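Local atomic coordinates of NBS-LRR class disease resistance protein (Oryza sativa subsp. japonica, PDB entry 6FU9), a protein that probably acts as an intracellular rice immune receptor, this small ferredoxin-like domain of it binding a second protein that is probably a pathogen effector. Residues G3-K8 against V75-E80; I9-P14 against N58-L63; I13-D18 against D45-V50; T22-L27 against K65-A70; V32-V37 against D52-I57. All blocks are in the same frame, centred on the assembly; numbering follows the deposited sequence. Where two conformers were deposited one is given.

Interaction 1 of 5, residues G3-K8 against V75-E80; sequences GGEMQK and VSQVKE
Glu80 OE2 is held by two donors: the backbone amide Met6 N at 2.9 Å, which meets it from above the carboxylate plane, and a water that also donates to Gly4 O. This carboxylate lies just beyond the end of an antiparallel pairing between the first strand (7-12) and the last strand (71-77) of a ferredoxin-like α/β sandwich. Within the pairing Lys8 and Ser76 are a hydrogen-bonded pair, with Lys8 N to Ser76 O at 2.8 Å and Ser76 N to Lys8 O at 2.9 Å, the latter nearly along the C=O axis. Gln7 and Gln77 form the next, non-hydrogen-bonded pair. Beyond the regular strands Val78 N still donates to Met6 O at 2.8 Å, almost straight at 177°.

Gln77 turns back toward Glu5, which precedes the first strand, because its chain bends at chi2 (-70°). Its NE2 thus uses two N-H bonds on Glu5: a straight one to the anti lone pair of OE2 at 2.9 Å, in the amide plane, and a more bent one to Glu5 O, met from above the carbonyl plane. The two bonds fix the rotation of the amide. Val78 CG2 rests against Met6 CB, and Met6 also packs on Val50 of strand 46-51. Val75 continues the sheet into a strand of the second protein, so this edge belongs to the interface. A second water joins the two loop segments flanking the strands, donating to Glu5 OE1 at 2.6 Å and accepting from Glu80 N at 2.9 Å.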
# COMPACT_ATOMS: atom_id res chain seq x y z
N GLY A 3 -21.73 -6.25 5.61
CA GLY A 3 -21.58 -4.81 5.34
C GLY A 3 -21.07 -4.55 3.94
O GLY A 3 -21.22 -5.37 3.01
N GLY A 4 -20.43 -3.43 3.78
CA GLY A 4 -20.02 -3.06 2.44
C GLY A 4 -18.78 -3.76 2.02
O GLY A 4 -18.06 -4.32 2.86
N GLU A 5 -18.47 -3.67 0.75
CA GLU A 5 -17.13 -4.07 0.29
C GLU A 5 -16.07 -3.30 1.06
O GLU A 5 -16.16 -2.09 1.20
CB GLU A 5 -17.06 -3.78 -1.22
CG GLU A 5 -15.82 -4.29 -1.90
CD GLU A 5 -15.82 -3.82 -3.34
OE1 GLU A 5 -16.21 -4.60 -4.21
OE2 GLU A 5 -15.53 -2.65 -3.59
N MET A 6 -15.06 -4.03 1.53
CA MET A 6 -14.06 -3.42 2.40
C MET A 6 -13.13 -2.47 1.64
O MET A 6 -12.91 -2.59 0.47
CB MET A 6 -13.28 -4.53 3.07
CG MET A 6 -14.15 -5.25 4.11
SD MET A 6 -13.45 -6.67 4.91
CE MET A 6 -12.34 -5.67 5.75
N GLN A 7 -12.61 -1.53 2.43
CA GLN A 7 -11.66 -0.53 2.01
C GLN A 7 -10.22 -0.95 2.40
O GLN A 7 -10.07 -1.61 3.43
CB GLN A 7 -11.87 0.76 2.86
CG GLN A 7 -13.09 1.64 2.67
CD GLN A 7 -13.23 2.54 3.90
OE1 GLN A 7 -13.64 2.15 4.93
NE2 GLN A 7 -12.99 3.81 3.68
N LYS A 8 -9.26 -0.51 1.63
CA LYS A 8 -7.83 -0.62 1.92
C LYS A 8 -7.21 0.71 1.79
O LYS A 8 -7.28 1.36 0.70
CB LYS A 8 -7.18 -1.61 0.97
CG LYS A 8 -5.70 -1.83 1.25
CD LYS A 8 -5.16 -2.94 0.33
CE LYS A 8 -3.73 -3.20 0.45
NZ LYS A 8 -3.45 -4.28 -0.51
N VAL A 75 -5.46 4.45 -1.88
CA VAL A 75 -6.85 4.22 -1.48
C VAL A 75 -7.43 3.23 -2.50
O VAL A 75 -7.37 3.49 -3.71
CB VAL A 75 -7.66 5.54 -1.47
CG1 VAL A 75 -9.10 5.30 -1.16
CG2 VAL A 75 -7.07 6.53 -0.48
N SER A 76 -7.96 2.11 -2.03
CA SER A 76 -8.52 1.12 -2.91
C SER A 76 -9.62 0.35 -2.18
O SER A 76 -9.79 0.49 -0.97
CB SER A 76 -7.46 0.21 -3.46
OG SER A 76 -6.83 -0.53 -2.43
N GLN A 77 -10.37 -0.43 -2.95
CA GLN A 77 -11.33 -1.35 -2.41
C GLN A 77 -10.73 -2.75 -2.42
O GLN A 77 -9.91 -3.06 -3.26
CB GLN A 77 -12.62 -1.34 -3.24
CG GLN A 77 -13.45 -0.04 -3.06
CD GLN A 77 -14.09 0.07 -1.69
OE1 GLN A 77 -13.69 0.91 -0.87
NE2 GLN A 77 -15.03 -0.79 -1.41
N VAL A 78 -11.17 -3.60 -1.50
CA VAL A 78 -10.76 -4.98 -1.48
C VAL A 78 -11.53 -5.76 -2.57
O VAL A 78 -12.74 -5.55 -2.71
CB VAL A 78 -11.04 -5.59 -0.12
CG1 VAL A 78 -10.81 -7.12 -0.09
CG2 VAL A 78 -10.16 -4.93 0.93
N LYS A 79 -10.82 -6.57 -3.35
CA LYS A 79 -11.45 -7.47 -4.31
C LYS A 79 -11.97 -8.70 -3.57
O LYS A 79 -11.17 -9.57 -3.14
CB LYS A 79 -10.48 -7.86 -5.41
CG LYS A 79 -11.14 -8.68 -6.51
CD LYS A 79 -10.22 -9.12 -7.63
CE LYS A 79 -9.24 -10.19 -7.16
NZ LYS A 79 -8.42 -10.70 -8.30
N GLU A 80 -13.28 -8.75 -3.35
CA GLU A 80 -13.86 -9.78 -2.48
C GLU A 80 -14.37 -10.97 -3.22
O GLU A 80 -14.56 -11.99 -2.59
CB GLU A 80 -15.03 -9.19 -1.70
CG GLU A 80 -14.55 -8.15 -0.70
CD GLU A 80 -15.62 -7.57 0.17
OE1 GLU A 80 -16.84 -7.66 -0.17
OE2 GLU A 80 -15.27 -6.92 1.18
O HOH W 1 -17.48 -7.06 2.85
O HOH W 2 -15.11 -6.90 -4.55

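Interaction 2 of 5, residues I9-P14 against N58-L63; sequences IVFKIP and NLVSAL
Phe11 points from the first strand of the ferredoxin-like sheet into the layer between sheet and helices, where helix 56-66 runs nearly parallel to the strand. The axes of strand 9-12 and helix 58-63 approach to 11.2 Å, at an angle of 24°. With CG anti to the carbonyl carbon (chi1 -60°), the ring leaves CB toward the helix and is enclosed by three of its residues. One flank of the ring, CD1 and CE1, faces Val60, whose CG2 comes to 3.8 Å from Phe11 CE1. CD2 and CE2 lie under Leu63 CD1, which is 3.9 Å from Phe11 CD2. This methyl sits over one ring face, 4.0 Å from the centroid of the Phe11 ring and 16° off its normal, a CH-pi contact. Farther out, Phe11 CE2 meets Leu59 CD2 at 3.8 Å, and the tip atom CZ touches that same methyl.

Val60 and Leu59 approach obliquely. The Phe72 ring of the neighbouring strand also meets Phe11 obliquely, while Leu27 of helix 18-29 backs Leu59 and Leu63. Nothing polar crosses this buried seam. Where the strand ends, Ile13 crosses Leu63 at about a right angle, its CD1 lying 4.1 Å from Leu63 CD1.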
# COMPACT_ATOMS: atom_id res chain seq x y z
N ILE A 9 -6.62 1.25 2.87
CA ILE A 9 -6.01 2.54 2.90
C ILE A 9 -4.56 2.35 3.35
O ILE A 9 -4.31 1.70 4.37
CB ILE A 9 -6.67 3.48 3.89
CG1 ILE A 9 -8.18 3.62 3.62
CG2 ILE A 9 -5.99 4.83 3.86
CD1 ILE A 9 -8.97 4.21 4.73
N VAL A 10 -3.62 2.88 2.59
CA VAL A 10 -2.19 2.78 2.96
C VAL A 10 -1.66 4.16 3.20
O VAL A 10 -1.83 5.06 2.31
CB VAL A 10 -1.37 2.07 1.89
CG1 VAL A 10 0.09 1.85 2.40
CG2 VAL A 10 -1.96 0.74 1.48
N PHE A 11 -1.01 4.35 4.35
CA PHE A 11 -0.32 5.57 4.68
C PHE A 11 1.20 5.33 4.63
O PHE A 11 1.64 4.21 4.90
CB PHE A 11 -0.68 6.09 6.06
CG PHE A 11 -2.13 6.41 6.27
CD1 PHE A 11 -2.64 7.60 5.80
CD2 PHE A 11 -2.98 5.55 6.91
CE1 PHE A 11 -3.98 7.94 5.98
CE2 PHE A 11 -4.31 5.86 7.10
CZ PHE A 11 -4.80 7.07 6.64
N LYS A 12 1.94 6.37 4.29
CA LYS A 12 3.39 6.41 4.50
C LYS A 12 3.62 7.35 5.65
O LYS A 12 3.20 8.51 5.64
CB LYS A 12 4.09 6.83 3.22
CG LYS A 12 4.20 5.70 2.18
CD LYS A 12 5.34 4.66 2.36
CE LYS A 12 6.64 5.18 1.80
NZ LYS A 12 7.78 4.28 2.06
N ILE A 13 4.30 6.85 6.71
CA ILE A 13 4.58 7.66 7.93
C ILE A 13 5.99 7.37 8.27
O ILE A 13 6.29 6.27 8.73
CB ILE A 13 3.65 7.33 9.10
CG1 ILE A 13 2.19 7.10 8.67
CG2 ILE A 13 3.76 8.40 10.15
CD1 ILE A 13 1.22 6.84 9.80
N PRO A 14 6.89 8.32 8.02
CA PRO A 14 8.23 8.15 8.59
C PRO A 14 8.10 7.78 10.10
O PRO A 14 7.40 8.45 10.84
CB PRO A 14 8.85 9.53 8.40
CG PRO A 14 8.21 10.00 7.15
CD PRO A 14 6.78 9.56 7.25
N ASN A 58 -10.55 11.94 9.29
CA ASN A 58 -10.23 12.09 10.70
C ASN A 58 -9.00 11.23 11.04
O ASN A 58 -8.20 11.64 11.87
CB ASN A 58 -11.45 11.77 11.60
CG ASN A 58 -12.26 13.02 11.99
OD1 ASN A 58 -13.50 13.06 11.85
ND2 ASN A 58 -11.58 13.99 12.55
N LEU A 59 -8.89 10.06 10.44
CA LEU A 59 -7.76 9.18 10.80
C LEU A 59 -6.41 9.79 10.43
O LEU A 59 -5.47 9.79 11.26
CB LEU A 59 -7.94 7.84 10.11
CG LEU A 59 -6.80 6.84 10.37
CD1 LEU A 59 -6.50 6.65 11.84
CD2 LEU A 59 -7.13 5.53 9.68
N VAL A 60 -6.28 10.38 9.24
CA VAL A 60 -5.05 11.02 8.91
C VAL A 60 -4.70 12.19 9.83
O VAL A 60 -3.54 12.39 10.18
CB VAL A 60 -4.93 11.33 7.44
CG1 VAL A 60 -5.75 12.58 7.08
CG2 VAL A 60 -3.49 11.52 7.03
N SER A 61 -5.70 12.96 10.22
CA SER A 61 -5.50 14.05 11.15
C SER A 61 -4.97 13.55 12.49
O SER A 61 -4.01 14.12 13.08
CB SER A 61 -6.84 14.84 11.29
OG SER A 61 -6.72 15.78 12.29
N ALA A 62 -5.57 12.48 12.99
CA ALA A 62 -5.17 11.93 14.27
C ALA A 62 -3.73 11.42 14.18
O ALA A 62 -2.91 11.66 15.09
CB ALA A 62 -6.12 10.81 14.70
N LEU A 63 -3.39 10.76 13.08
CA LEU A 63 -2.00 10.27 12.90
C LEU A 63 -1.03 11.39 12.86
O LEU A 63 0.09 11.29 13.47
CB LEU A 63 -1.91 9.41 11.61
CG LEU A 63 -2.57 8.05 11.70
CD1 LEU A 63 -2.77 7.44 10.33
CD2 LEU A 63 -1.81 7.09 12.57

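Interaction 3 of 5, residues I13-D18 against D45-V50; sequences IPMVDD and DQVVVV
Val47 CG2 receives two apolar tips from the loop that follows the first strand. Met15 CE lies 3.7 Å from Val47 CG2 and Ile13 CD1 3.8 Å from the same methyl, Met15 crossing the valine at about a right angle and Ile13 obliquely. The methionine chain is extended through chi2 and bends only at chi3 (-60°), which swings CE back so that it also rests 3.8 Å from Asp45 CA.

One backbone bond holds the two segments together at Ile13. Ile13 N donates to Asp45 O at 2.9 Å, nearly along the C=O axis and close to straight at 168°. It prolongs the pairing of strands 7-12 and 46-51 by one step after the first strand has ended. Asp45 CB lies 3.2 Å from Ile13 O. Its CG takes the crowded position between the backbone N and the carbonyl carbon (chi1 67°), and OD1 is engaged in a salt bridge with Lys12 NZ. Asp45 and Gln46 together face Ala40 in a classic beta bulge, an extra residue at the start of the strand that adjoins the loop.

In heavy-metal-associated domains of this fold the corresponding loop carries the metal-binding cysteines; residues 13-18 contain none. Asp17 closes the loop as N-cap of helix 18-29. Met15 lies between the strand and this helix, against Ser20, Arg21 and Ala24, while Ile13 turns to Val67 and Ala70 beyond helix 56-66, and Val47 also packs on Val37 of strand 34-40.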
# COMPACT_ATOMS: atom_id res chain seq x y z
N ILE A 13 4.30 6.85 6.71
CA ILE A 13 4.58 7.66 7.93
C ILE A 13 5.99 7.37 8.27
O ILE A 13 6.29 6.27 8.73
CB ILE A 13 3.65 7.33 9.10
CG1 ILE A 13 2.19 7.10 8.67
CG2 ILE A 13 3.76 8.40 10.15
CD1 ILE A 13 1.22 6.84 9.80
N PRO A 14 6.89 8.32 8.02
CA PRO A 14 8.23 8.15 8.59
C PRO A 14 8.10 7.78 10.10
O PRO A 14 7.40 8.45 10.84
CB PRO A 14 8.85 9.53 8.40
CG PRO A 14 8.21 10.00 7.15
CD PRO A 14 6.78 9.56 7.25
N MET A 15 8.72 6.69 10.51
CA MET A 15 8.60 6.25 11.93
C MET A 15 9.92 5.97 12.57
O MET A 15 10.60 5.08 12.13
CB MET A 15 7.57 5.07 12.02
CG MET A 15 6.12 5.55 12.05
SD MET A 15 4.78 4.34 12.07
CE MET A 15 5.14 3.51 10.51
N VAL A 16 10.34 6.77 13.57
CA VAL A 16 11.74 6.70 14.07
C VAL A 16 12.17 5.28 14.60
O VAL A 16 13.36 4.92 14.50
CB VAL A 16 12.07 7.86 15.08
CG1 VAL A 16 13.56 7.86 15.43
CG2 VAL A 16 11.70 9.24 14.53
N ASP A 17 11.22 4.49 15.09
CA ASP A 17 11.51 3.29 15.88
C ASP A 17 10.26 2.43 16.15
O ASP A 17 9.19 2.74 15.66
CB ASP A 17 12.12 3.76 17.22
CG ASP A 17 11.20 4.74 17.96
OD1 ASP A 17 10.05 4.91 17.54
OD2 ASP A 17 11.62 5.35 18.95
N ASP A 18 10.34 1.37 16.94
CA ASP A 18 9.15 0.53 17.18
C ASP A 18 8.07 1.13 18.12
O ASP A 18 6.88 0.78 18.00
CB ASP A 18 9.53 -0.92 17.56
CG ASP A 18 10.11 -1.70 16.36
OD1 ASP A 18 9.67 -1.56 15.18
OD2 ASP A 18 11.04 -2.49 16.59
N ASP A 45 7.63 1.63 7.00
CA ASP A 45 6.91 2.87 7.22
C ASP A 45 5.58 2.96 6.43
O ASP A 45 4.99 4.05 6.32
CB ASP A 45 7.77 4.07 6.98
CG ASP A 45 8.18 4.27 5.58
OD1 ASP A 45 7.78 3.51 4.69
OD2 ASP A 45 8.95 5.24 5.35
N GLN A 46 5.12 1.84 5.89
CA GLN A 46 3.77 1.76 5.26
C GLN A 46 2.82 1.26 6.33
O GLN A 46 3.08 0.21 6.93
CB GLN A 46 3.70 0.72 4.19
CG GLN A 46 3.86 1.08 2.81
CD GLN A 46 3.78 -0.14 1.86
OE1 GLN A 46 2.83 -0.94 1.82
NE2 GLN A 46 4.72 -0.20 1.00
N VAL A 47 1.73 1.97 6.60
CA VAL A 47 0.71 1.53 7.53
C VAL A 47 -0.48 1.14 6.69
O VAL A 47 -1.06 2.02 6.03
CB VAL A 47 0.35 2.63 8.50
CG1 VAL A 47 -0.75 2.20 9.45
CG2 VAL A 47 1.63 3.07 9.27
N VAL A 48 -0.76 -0.14 6.60
CA VAL A 48 -1.80 -0.71 5.75
C VAL A 48 -3.01 -0.99 6.62
O VAL A 48 -2.94 -1.78 7.56
CB VAL A 48 -1.31 -1.97 5.00
CG1 VAL A 48 -2.47 -2.47 4.11
CG2 VAL A 48 -0.05 -1.76 4.23
N VAL A 49 -4.14 -0.37 6.26
CA VAL A 49 -5.37 -0.39 7.01
C VAL A 49 -6.49 -1.01 6.22
O VAL A 49 -6.71 -0.60 5.07
CB VAL A 49 -5.75 1.01 7.47
CG1 VAL A 49 -6.90 0.96 8.44
CG2 VAL A 49 -4.54 1.78 8.02
N VAL A 50 -7.19 -1.96 6.76
CA VAL A 50 -8.34 -2.59 6.11
C VAL A 50 -9.53 -2.48 6.99
O VAL A 50 -9.48 -2.68 8.19
CB VAL A 50 -8.03 -4.07 5.79
CG1 VAL A 50 -9.20 -4.84 5.34
CG2 VAL A 50 -6.89 -4.14 4.73

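Interaction 4 of 5, residues T22-L27 against K65-A70; sequences TKAMSL and KKVGPA
Leu27 CD1 and Lys66 CD are only 3.4 Å apart, closer than usual van der Waals contact, on the outer side of the two-helix layer of this ferredoxin-like fold. Here helix 18-29 faces the C-terminal end of helix 56-66 and the turn after it. Leu27 reaches over with CG anti to its backbone N (chi1 -176°), and its CD1 lies obliquely across the lysine aliphatic chain, touching Lys66 CB as well at 3.8 Å. The Lys66 ammonium end leads away from the contact.

Lys23 extends past Val67 in the opposite direction. Its bends at chi2 and chi3 bring CE to 3.4 Å from Lys66 O, so the methylene rather than NZ is nearest that carbonyl. Lys19 NZ stands close to Lys23 NZ, a like-charge neighbour that may lower the pKa of the two amines slightly. Gly68, with positive phi, is the first residue to leave helical geometry.

Val67, just past the helix, fits against Ala24, while Ile13, after strand 7-12, also touches it. Its two methyls divide the work: CG2 lies 3.7 Å from Ala24 CA, and CG1 touches Ala24 CB at 3.8 Å.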
# COMPACT_ATOMS: atom_id res chain seq x y z
N THR A 22 4.22 1.20 17.26
CA THR A 22 3.23 0.68 18.23
C THR A 22 2.11 1.68 18.46
O THR A 22 0.94 1.30 18.50
CB THR A 22 3.90 0.22 19.52
OG1 THR A 22 4.71 -0.91 19.19
CG2 THR A 22 2.79 -0.13 20.54
N LYS A 23 2.45 2.94 18.60
CA LYS A 23 1.45 3.99 18.76
C LYS A 23 0.52 4.13 17.53
O LYS A 23 -0.68 4.28 17.68
CB LYS A 23 2.13 5.30 18.94
CG LYS A 23 1.19 6.43 19.32
CD LYS A 23 1.84 7.43 20.26
CE LYS A 23 3.23 7.89 19.83
NZ LYS A 23 3.77 8.70 20.94
N ALA A 24 1.10 4.05 16.36
CA ALA A 24 0.34 4.10 15.13
C ALA A 24 -0.58 2.90 15.08
O ALA A 24 -1.78 3.07 14.78
CB ALA A 24 1.28 4.10 13.96
N MET A 25 -0.10 1.70 15.40
CA MET A 25 -0.98 0.55 15.27
C MET A 25 -2.12 0.64 16.31
O MET A 25 -3.26 0.30 16.00
CB MET A 25 -0.23 -0.82 15.20
CG MET A 25 0.32 -1.36 13.75
SD MET A 25 1.11 -2.88 14.03
CE MET A 25 2.39 -2.48 15.24
N SER A 26 -1.84 1.11 17.52
CA SER A 26 -2.84 1.24 18.54
C SER A 26 -3.92 2.28 18.16
O SER A 26 -5.12 2.05 18.34
CB SER A 26 -2.18 1.61 19.85
OG SER A 26 -3.15 1.58 20.85
N LEU A 27 -3.47 3.42 17.69
CA LEU A 27 -4.39 4.48 17.25
C LEU A 27 -5.29 3.99 16.12
O LEU A 27 -6.51 4.15 16.18
CB LEU A 27 -3.61 5.70 16.83
CG LEU A 27 -4.37 6.95 16.44
CD1 LEU A 27 -3.36 8.11 16.54
CD2 LEU A 27 -4.90 6.88 15.06
N LYS A 65 -1.27 14.26 14.40
CA LYS A 65 -1.14 14.85 15.74
C LYS A 65 -0.36 13.97 16.68
O LYS A 65 0.37 14.50 17.52
CB LYS A 65 -2.54 15.14 16.34
CG LYS A 65 -3.23 16.31 15.64
CD LYS A 65 -4.55 16.76 16.28
CE LYS A 65 -5.62 15.74 16.16
NZ LYS A 65 -6.89 16.36 16.63
N LYS A 66 -0.45 12.65 16.52
CA LYS A 66 0.04 11.74 17.53
C LYS A 66 1.22 10.90 17.10
O LYS A 66 1.96 10.40 17.97
CB LYS A 66 -1.12 10.84 17.99
CG LYS A 66 -2.28 11.60 18.60
CD LYS A 66 -3.50 10.71 18.79
CE LYS A 66 -4.54 11.36 19.68
NZ LYS A 66 -4.07 11.39 21.10
N VAL A 67 1.41 10.67 15.83
CA VAL A 67 2.45 9.73 15.36
C VAL A 67 3.50 10.37 14.51
O VAL A 67 4.69 10.13 14.77
CB VAL A 67 1.80 8.55 14.59
CG1 VAL A 67 2.86 7.61 14.01
CG2 VAL A 67 0.79 7.80 15.45
N GLY A 68 3.15 11.15 13.49
CA GLY A 68 4.15 11.74 12.62
C GLY A 68 3.51 12.23 11.35
O GLY A 68 2.27 12.15 11.24
N PRO A 69 4.30 12.68 10.39
CA PRO A 69 3.78 13.35 9.21
C PRO A 69 3.19 12.40 8.16
O PRO A 69 3.73 12.16 7.07
CB PRO A 69 4.99 14.08 8.68
CG PRO A 69 6.14 13.36 9.17
CD PRO A 69 5.76 12.81 10.49
N ALA A 70 2.05 11.83 8.46
CA ALA A 70 1.40 10.86 7.63
C ALA A 70 0.94 11.42 6.29
O ALA A 70 0.42 12.53 6.24
CB ALA A 70 0.25 10.24 8.40

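Interaction 5 of 5, residues V32-V37 against D52-I57; sequences VGVHSV and DGIDSI
Two polar links join the turn before strand 34-40 to the connection between strand 46-51 and helix 56-66, at one end of the ferredoxin-like sandwich. The direct one is backbone to backbone: Asp52 N donates to Gly33 O at 2.8 Å, in the carbonyl plane and fairly straight at 159°. The other runs through a water that donates to Val32 O at 2.7 Å and accepts from Asp55 N at 2.9 Å. Asp55 is the N-cap of helix 56-66, with OD1 accepting from Asn58 N, so the water adjoins the helix start.

The apolar contact is between Ile54 CD1 and Val34 CG2 at 4.1 Å, the two side chains crossing obliquely next to Val49, with Val28 of helix 18-29 also on Val34. Ile54 CG1 makes a van der Waals contact with the carbonyl Gly33 O at 3.6 Å. Glycines with positive phi, Gly33 and Gly53, turn the chain on each side.

The remaining contact involves a flat group. His35, which with Ser36 faces Val50 in a classic beta bulge, lies beside Asp52 and points the same way, ring and carboxylate planes 79° apart. The Asp52 carboxylate turns elsewhere, OD2 accepting from Gly4 N. Asp52 N lies over one face of the ring, 4.2 Å from His35 NE2.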
# COMPACT_ATOMS: atom_id res chain seq x y z
N VAL A 32 -12.95 3.67 14.52
CA VAL A 32 -14.14 3.03 14.05
C VAL A 32 -13.96 2.57 12.61
O VAL A 32 -13.41 3.30 11.77
CB VAL A 32 -15.33 3.99 14.19
CG1 VAL A 32 -16.52 3.51 13.34
CG2 VAL A 32 -15.70 4.17 15.64
N GLY A 33 -14.40 1.35 12.35
CA GLY A 33 -14.37 0.78 11.01
C GLY A 33 -13.15 -0.09 10.73
O GLY A 33 -13.15 -0.80 9.70
N VAL A 34 -12.07 -0.02 11.58
CA VAL A 34 -10.86 -0.71 11.24
C VAL A 34 -10.98 -2.20 11.64
O VAL A 34 -11.22 -2.50 12.80
CB VAL A 34 -9.64 -0.04 11.91
CG1 VAL A 34 -8.41 -0.88 11.70
CG2 VAL A 34 -9.44 1.34 11.31
N HIS A 35 -10.74 -3.09 10.67
CA HIS A 35 -10.67 -4.51 10.94
C HIS A 35 -9.26 -5.00 11.22
O HIS A 35 -9.10 -5.91 12.04
CB HIS A 35 -11.23 -5.28 9.77
CG HIS A 35 -12.69 -5.09 9.61
ND1 HIS A 35 -13.43 -5.90 8.79
CD2 HIS A 35 -13.53 -4.17 10.11
CE1 HIS A 35 -14.68 -5.47 8.80
NE2 HIS A 35 -14.77 -4.44 9.62
N SER A 36 -8.27 -4.46 10.54
CA SER A 36 -6.88 -4.88 10.73
C SER A 36 -5.95 -3.81 10.26
O SER A 36 -6.29 -3.00 9.37
CB SER A 36 -6.64 -6.21 10.13
OG SER A 36 -6.87 -6.21 8.78
N VAL A 37 -4.74 -3.80 10.82
CA VAL A 37 -3.75 -2.85 10.48
C VAL A 37 -2.36 -3.56 10.60
O VAL A 37 -2.16 -4.35 11.51
CB VAL A 37 -3.82 -1.57 11.33
CG1 VAL A 37 -3.81 -1.86 12.84
CG2 VAL A 37 -2.69 -0.58 10.99
N ASP A 52 -14.13 -1.21 7.08
CA ASP A 52 -15.40 -0.88 6.46
C ASP A 52 -15.97 0.35 7.14
O ASP A 52 -16.25 0.35 8.30
CB ASP A 52 -16.34 -2.10 6.53
CG ASP A 52 -17.76 -1.83 5.96
OD1 ASP A 52 -17.92 -0.95 5.08
OD2 ASP A 52 -18.69 -2.56 6.36
N GLY A 53 -16.12 1.43 6.39
CA GLY A 53 -16.63 2.66 6.99
C GLY A 53 -15.62 3.43 7.84
O GLY A 53 -15.99 4.04 8.82
N ILE A 54 -14.37 3.43 7.41
CA ILE A 54 -13.33 4.20 8.06
C ILE A 54 -13.42 5.66 7.60
O ILE A 54 -13.44 5.92 6.41
CB ILE A 54 -11.95 3.63 7.69
CG1 ILE A 54 -11.84 2.15 8.12
CG2 ILE A 54 -10.85 4.47 8.33
CD1 ILE A 54 -10.68 1.46 7.45
N ASP A 55 -13.43 6.57 8.56
CA ASP A 55 -13.30 8.00 8.26
C ASP A 55 -11.80 8.32 8.10
O ASP A 55 -11.09 8.62 9.07
CB ASP A 55 -13.94 8.78 9.38
CG ASP A 55 -13.86 10.30 9.18
OD1 ASP A 55 -13.17 10.77 8.29
OD2 ASP A 55 -14.42 11.01 10.01
N SER A 56 -11.34 8.22 6.88
CA SER A 56 -9.93 8.39 6.63
C SER A 56 -9.50 9.83 6.83
O SER A 56 -8.33 10.06 7.10
CB SER A 56 -9.51 7.84 5.26
OG SER A 56 -10.08 8.60 4.28
N ILE A 57 -10.40 10.79 6.66
CA ILE A 57 -10.19 12.20 6.97
C ILE A 57 -9.73 12.40 8.36
O ILE A 57 -8.69 13.02 8.61
CB ILE A 57 -11.53 13.07 6.74
CG1 ILE A 57 -11.92 13.03 5.27
CG2 ILE A 57 -11.37 14.54 7.18
CD1 ILE A 57 -10.73 13.15 4.32
O HOH W 3 -13.51 5.99 11.36

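How the interactions relate
Strand 7-12 links three of the contacts: it supplies one side of interactions 1 and 2, and its end leads into interaction 3, which shares Ile13 with interaction 2. Lys12 NZ and Asp45 OD1 join interactions 2 and 3 by a salt bridge of 2.7 Å. Interaction 4, centred about 7 Å from interaction 2, closes the helical layer over the same apolar core, and its Ala70 CB lies 3.7 Å from Ile13 CG1. At the other end Gln7 OE1 accepts from Ile54 N at 2.9 Å, tying interaction 1 to interaction 5. Interactions 1 and 4 have centres about 23 Å apart; the second protein contacts interaction 1 but not interaction 4.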